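Local coordinates for putative lipoprotein (Bacteroides ovatus, PDB 3OQQ) that is of unknown function but binds calcium ions in the crystal and, as a putative lipoprotein, probably works outside the cytoplasm, at or beyond the cell surface, at residues V150-V158 / I327-I337. Sequence-based numbering, arbitrary orientation. Where two conformers were deposited one is given.
Sequences VVFEYDLKV and ILDTNRQNFFI
Phe335 points the far end of its ring at Tyr154: CZ of Phe335 sits 3.5 Å above the plane of the tyrosine ring, over its centre. The ring planes are inclined by 40°, an oblique pairing. The tyrosine ring is brought there with CG between the backbone N and the carbonyl carbon (chi1 74°). Phe152 shares that rotamer and receives Phe335 differently, at its ring edge, where Phe335 CD1 lies 3.7 Å from Phe152 CE2. Phe335 thus touches both rings, and the three form an aromatic cluster.

Aliphatic groups extend the layer both ways. At one end Val150 and Ile337 meet tip to tip, Val150 CG2 3.7 Å from Ile337 CG2; at the other, Ile327, from the end of helix 314-328, slides past Val158 and brings CD1 to 3.3 Å from Leu156 O. Between them, Leu156 CD1 approaches Gln333 NE2 at 3.6 Å. The Gln333 amide, steeply turned from the tyrosine ring plane, bonds outside the contact, OE1 to Lys387 and NE2 to Leu326 O, while Tyr154 OH bonds to Asn125. Without the tyrosine ring, as with an alanine here, a gap would probably open at Phe335 CZ and Asn125 OD1 would lose its hydroxyl partner.

Strand 150-161 pairs with 122-131 and 173-184, strand 333-339 with 190-198 and 343-346. The axes of 150-158 and 333-337 pass 9.2 Å apart, their N-to-C directions at 142°, consistent with facing sheets. No hydrogen bond joins the segments; apolar and aromatic packing holds them, with the buried polar ends of Tyr154 and Gln333 satisfied by neighbouring residues.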
loop_
_atom_site.group_PDB
_atom_site.type_symbol
_atom_site.label_atom_id
_atom_site.label_comp_id
_atom_site.label_asym_id
_atom_site.label_seq_id
_atom_site.Cartn_x
_atom_site.Cartn_y
_atom_site.Cartn_z
ATOM N N VAL A 150 -7.459 1.689 -12.582
ATOM C CA VAL A 150 -6.703 0.644 -11.901
ATOM C C VAL A 150 -7.006 0.821 -10.419
ATOM O O VAL A 150 -6.828 1.907 -9.855
ATOM C CB VAL A 150 -5.174 0.519 -12.170
ATOM C CG1 VAL A 150 -4.618 -0.739 -11.485
ATOM C CG2 VAL A 150 -4.853 0.474 -13.666
ATOM N N VAL A 151 -7.559 -0.216 -9.810
ATOM C CA VAL A 151 -7.889 -0.136 -8.379
ATOM C C VAL A 151 -7.197 -1.314 -7.755
ATOM O O VAL A 151 -7.434 -2.454 -8.165
ATOM C CB VAL A 151 -9.405 -0.084 -8.070
ATOM C CG1 VAL A 151 -9.678 0.049 -6.575
ATOM C CG2 VAL A 151 -10.101 1.033 -8.840
ATOM N N PHE A 152 -6.272 -1.044 -6.843
ATOM C CA PHE A 152 -5.603 -2.142 -6.165
ATOM C C PHE A 152 -5.385 -1.862 -4.728
ATOM O O PHE A 152 -5.053 -0.750 -4.364
ATOM C CB PHE A 152 -4.275 -2.519 -6.827
ATOM C CG PHE A 152 -3.169 -1.493 -6.852
ATOM C CD1 PHE A 152 -3.053 -0.597 -7.916
ATOM C CD2 PHE A 152 -2.161 -1.511 -5.892
ATOM C CE1 PHE A 152 -1.980 0.281 -7.995
ATOM C CE2 PHE A 152 -1.095 -0.615 -5.963
ATOM C CZ PHE A 152 -1.002 0.258 -7.033
ATOM N N GLU A 153 -5.532 -2.887 -3.913
ATOM C CA GLU A 153 -5.257 -2.815 -2.478
ATOM C C GLU A 153 -3.841 -3.200 -2.211
ATOM O O GLU A 153 -3.287 -4.071 -2.882
ATOM C CB GLU A 153 -6.176 -3.756 -1.682
ATOM C CG GLU A 153 -7.634 -3.674 -2.080
ATOM C CD GLU A 153 -8.597 -4.474 -1.224
ATOM O OE1 GLU A 153 -8.143 -5.427 -0.549
ATOM O OE2 GLU A 153 -9.803 -4.131 -1.221
ATOM N N TYR A 154 -3.253 -2.609 -1.202
ATOM C CA TYR A 154 -1.897 -3.011 -0.865
ATOM C C TYR A 154 -1.804 -3.236 0.600
ATOM O O TYR A 154 -2.571 -2.662 1.373
ATOM C CB TYR A 154 -0.845 -1.979 -1.313
ATOM C CG TYR A 154 -0.817 -0.730 -0.460
ATOM C CD1 TYR A 154 -0.015 -0.657 0.680
ATOM C CD2 TYR A 154 -1.603 0.374 -0.780
ATOM C CE1 TYR A 154 0.039 0.496 1.452
ATOM C CE2 TYR A 154 -1.540 1.544 -0.021
ATOM C CZ TYR A 154 -0.748 1.582 1.115
ATOM O OH TYR A 154 -0.691 2.710 1.892
ATOM N N ASP A 155 -0.788 -3.992 0.994
ATOM C CA ASP A 155 -0.502 -4.262 2.397
ATOM C C ASP A 155 0.978 -4.382 2.553
ATOM O O ASP A 155 1.600 -5.205 1.889
ATOM C CB ASP A 155 -1.194 -5.554 2.864
ATOM C CG ASP A 155 -1.215 -5.672 4.371
ATOM O OD1 ASP A 155 -0.140 -5.943 4.965
ATOM O OD2 ASP A 155 -2.295 -5.482 4.960
ATOM N N LEU A 156 1.536 -3.573 3.438
ATOM C CA LEU A 156 2.966 -3.576 3.744
ATOM C C LEU A 156 3.178 -3.867 5.226
ATOM O O LEU A 156 2.532 -3.252 6.066
ATOM C CB LEU A 156 3.610 -2.223 3.371
ATOM C CG LEU A 156 4.012 -2.039 1.920
ATOM C CD1 LEU A 156 4.009 -0.564 1.528
ATOM C CD2 LEU A 156 5.377 -2.651 1.657
ATOM N N LYS A 157 4.083 -4.824 5.533
ATOM C CA LYS A 157 4.494 -5.232 6.874
ATOM C C LYS A 157 6.013 -5.264 6.903
ATOM O O LYS A 157 6.627 -5.936 6.074
ATOM C CB LYS A 157 3.921 -6.608 7.273
ATOM C CG LYS A 157 2.621 -6.589 8.032
ATOM C CD LYS A 157 2.102 -8.011 8.289
ATOM C CE LYS A 157 1.088 -8.486 7.259
ATOM N NZ LYS A 157 -0.196 -7.719 7.295
ATOM N N VAL A 158 6.613 -4.514 7.817
ATOM C CA VAL A 158 8.056 -4.482 8.004
ATOM C C VAL A 158 8.305 -5.080 9.387
ATOM O O VAL A 158 7.892 -4.509 10.393
ATOM C CB VAL A 158 8.655 -3.067 7.820
ATOM C CG1 VAL A 158 10.108 -3.013 8.302
ATOM C CG2 VAL A 158 8.567 -2.640 6.363
ATOM N N ILE A 327 7.310 2.293 5.662
ATOM C CA ILE A 327 6.007 2.327 6.338
ATOM C C ILE A 327 5.748 3.732 6.882
ATOM O O ILE A 327 4.626 4.247 6.754
ATOM C CB ILE A 327 5.903 1.267 7.466
ATOM C CG1 ILE A 327 5.944 -0.171 6.901
ATOM C CG2 ILE A 327 4.669 1.528 8.409
ATOM C CD1 ILE A 327 4.681 -0.931 6.963
ATOM N N LEU A 328 6.764 4.319 7.554
ATOM C CA LEU A 328 6.621 5.613 8.203
ATOM C C LEU A 328 6.400 6.733 7.194
ATOM O O LEU A 328 5.406 7.458 7.319
ATOM C CB LEU A 328 7.815 5.924 9.135
ATOM C CG LEU A 328 7.975 5.001 10.379
ATOM C CD1 LEU A 328 9.070 5.502 11.304
ATOM C CD2 LEU A 328 6.662 4.834 11.155
ATOM N N ASP A 329 7.277 6.865 6.189
ATOM C CA ASP A 329 7.134 7.924 5.189
ATOM C C ASP A 329 6.253 7.473 3.991
ATOM O O ASP A 329 6.684 6.687 3.136
ATOM C CB ASP A 329 8.514 8.397 4.716
ATOM C CG ASP A 329 8.515 9.637 3.841
ATOM O OD1 ASP A 329 7.413 10.118 3.480
ATOM O OD2 ASP A 329 9.613 10.081 3.452
ATOM N N THR A 330 5.034 8.037 3.908
ATOM C CA THR A 330 4.082 7.735 2.832
ATOM C C THR A 330 4.699 8.013 1.445
ATOM O O THR A 330 4.368 7.309 0.497
ATOM C CB THR A 330 2.752 8.505 3.029
ATOM O OG1 THR A 330 1.808 8.024 2.082
ATOM C CG2 THR A 330 2.890 10.027 2.917
ATOM N N ASN A 331 5.619 9.014 1.351
ATOM C CA ASN A 331 6.271 9.432 0.107
ATOM C C ASN A 331 7.277 8.414 -0.422
ATOM O O ASN A 331 7.695 8.559 -1.564
ATOM C CB ASN A 331 6.944 10.785 0.266
ATOM C CG ASN A 331 5.991 11.876 0.699
ATOM O OD1 ASN A 331 6.128 12.440 1.780
ATOM N ND2 ASN A 331 4.986 12.166 -0.113
ATOM N N ARG A 332 7.629 7.381 0.360
ATOM C CA ARG A 332 8.554 6.320 -0.073
ATOM C C ARG A 332 7.797 5.177 -0.820
ATOM O O ARG A 332 8.420 4.342 -1.481
ATOM C CB ARG A 332 9.358 5.768 1.124
ATOM C CG ARG A 332 10.285 6.791 1.782
ATOM C CD ARG A 332 11.580 6.963 1.050
ATOM N NE ARG A 332 12.486 7.875 1.750
ATOM C CZ ARG A 332 13.653 8.297 1.268
ATOM N NH1 ARG A 332 14.078 7.885 0.077
ATOM N NH2 ARG A 332 14.400 9.141 1.966
ATOM N N GLN A 333 6.454 5.162 -0.720
ATOM C CA GLN A 333 5.644 4.164 -1.395
ATOM C C GLN A 333 5.220 4.755 -2.719
ATOM O O GLN A 333 4.161 5.358 -2.824
ATOM C CB GLN A 333 4.452 3.739 -0.531
ATOM C CG GLN A 333 4.809 3.443 0.927
ATOM C CD GLN A 333 3.574 3.216 1.757
ATOM O OE1 GLN A 333 2.447 3.509 1.340
ATOM N NE2 GLN A 333 3.756 2.688 2.953
ATOM N N ASN A 334 6.107 4.670 -3.702
ATOM C CA ASN A 334 5.866 5.293 -4.985
ATOM C C ASN A 334 5.105 4.334 -5.920
ATOM O O ASN A 334 5.691 3.686 -6.781
ATOM C CB ASN A 334 7.186 5.801 -5.607
ATOM C CG ASN A 334 6.975 6.553 -6.896
ATOM O OD1 ASN A 334 5.851 6.780 -7.317
ATOM N ND2 ASN A 334 8.032 6.951 -7.551
ATOM N N PHE A 335 3.783 4.295 -5.743
ATOM C CA PHE A 335 2.871 3.489 -6.544
ATOM C C PHE A 335 2.726 4.052 -7.962
ATOM O O PHE A 335 2.833 5.261 -8.172
ATOM C CB PHE A 335 1.483 3.423 -5.868
ATOM C CG PHE A 335 1.526 2.661 -4.572
ATOM C CD1 PHE A 335 1.703 1.285 -4.561
ATOM C CD2 PHE A 335 1.393 3.319 -3.359
ATOM C CE1 PHE A 335 1.769 0.581 -3.354
ATOM C CE2 PHE A 335 1.406 2.603 -2.152
ATOM C CZ PHE A 335 1.620 1.248 -2.158
ATOM N N PHE A 336 2.471 3.167 -8.927
ATOM C CA PHE A 336 2.317 3.578 -10.325
ATOM C C PHE A 336 1.571 2.530 -11.114
ATOM O O PHE A 336 1.435 1.382 -10.675
ATOM C CB PHE A 336 3.704 3.851 -11.008
ATOM C CG PHE A 336 4.658 2.677 -11.157
ATOM C CD1 PHE A 336 5.576 2.372 -10.156
ATOM C CD2 PHE A 336 4.664 1.904 -12.315
ATOM C CE1 PHE A 336 6.469 1.309 -10.300
ATOM C CE2 PHE A 336 5.561 0.843 -12.463
ATOM C CZ PHE A 336 6.444 0.538 -11.447
ATOM N N ILE A 337 1.138 2.932 -12.317
ATOM C CA ILE A 337 0.545 2.063 -13.303
ATOM C C ILE A 337 1.215 2.305 -14.665
ATOM O O ILE A 337 1.829 3.360 -14.893
ATOM C CB ILE A 337 -0.995 2.164 -13.409
ATOM C CG1 ILE A 337 -1.478 3.598 -13.846
ATOM C CG2 ILE A 337 -1.653 1.650 -12.113
ATOM C CD1 ILE A 337 -2.717 3.632 -14.565
#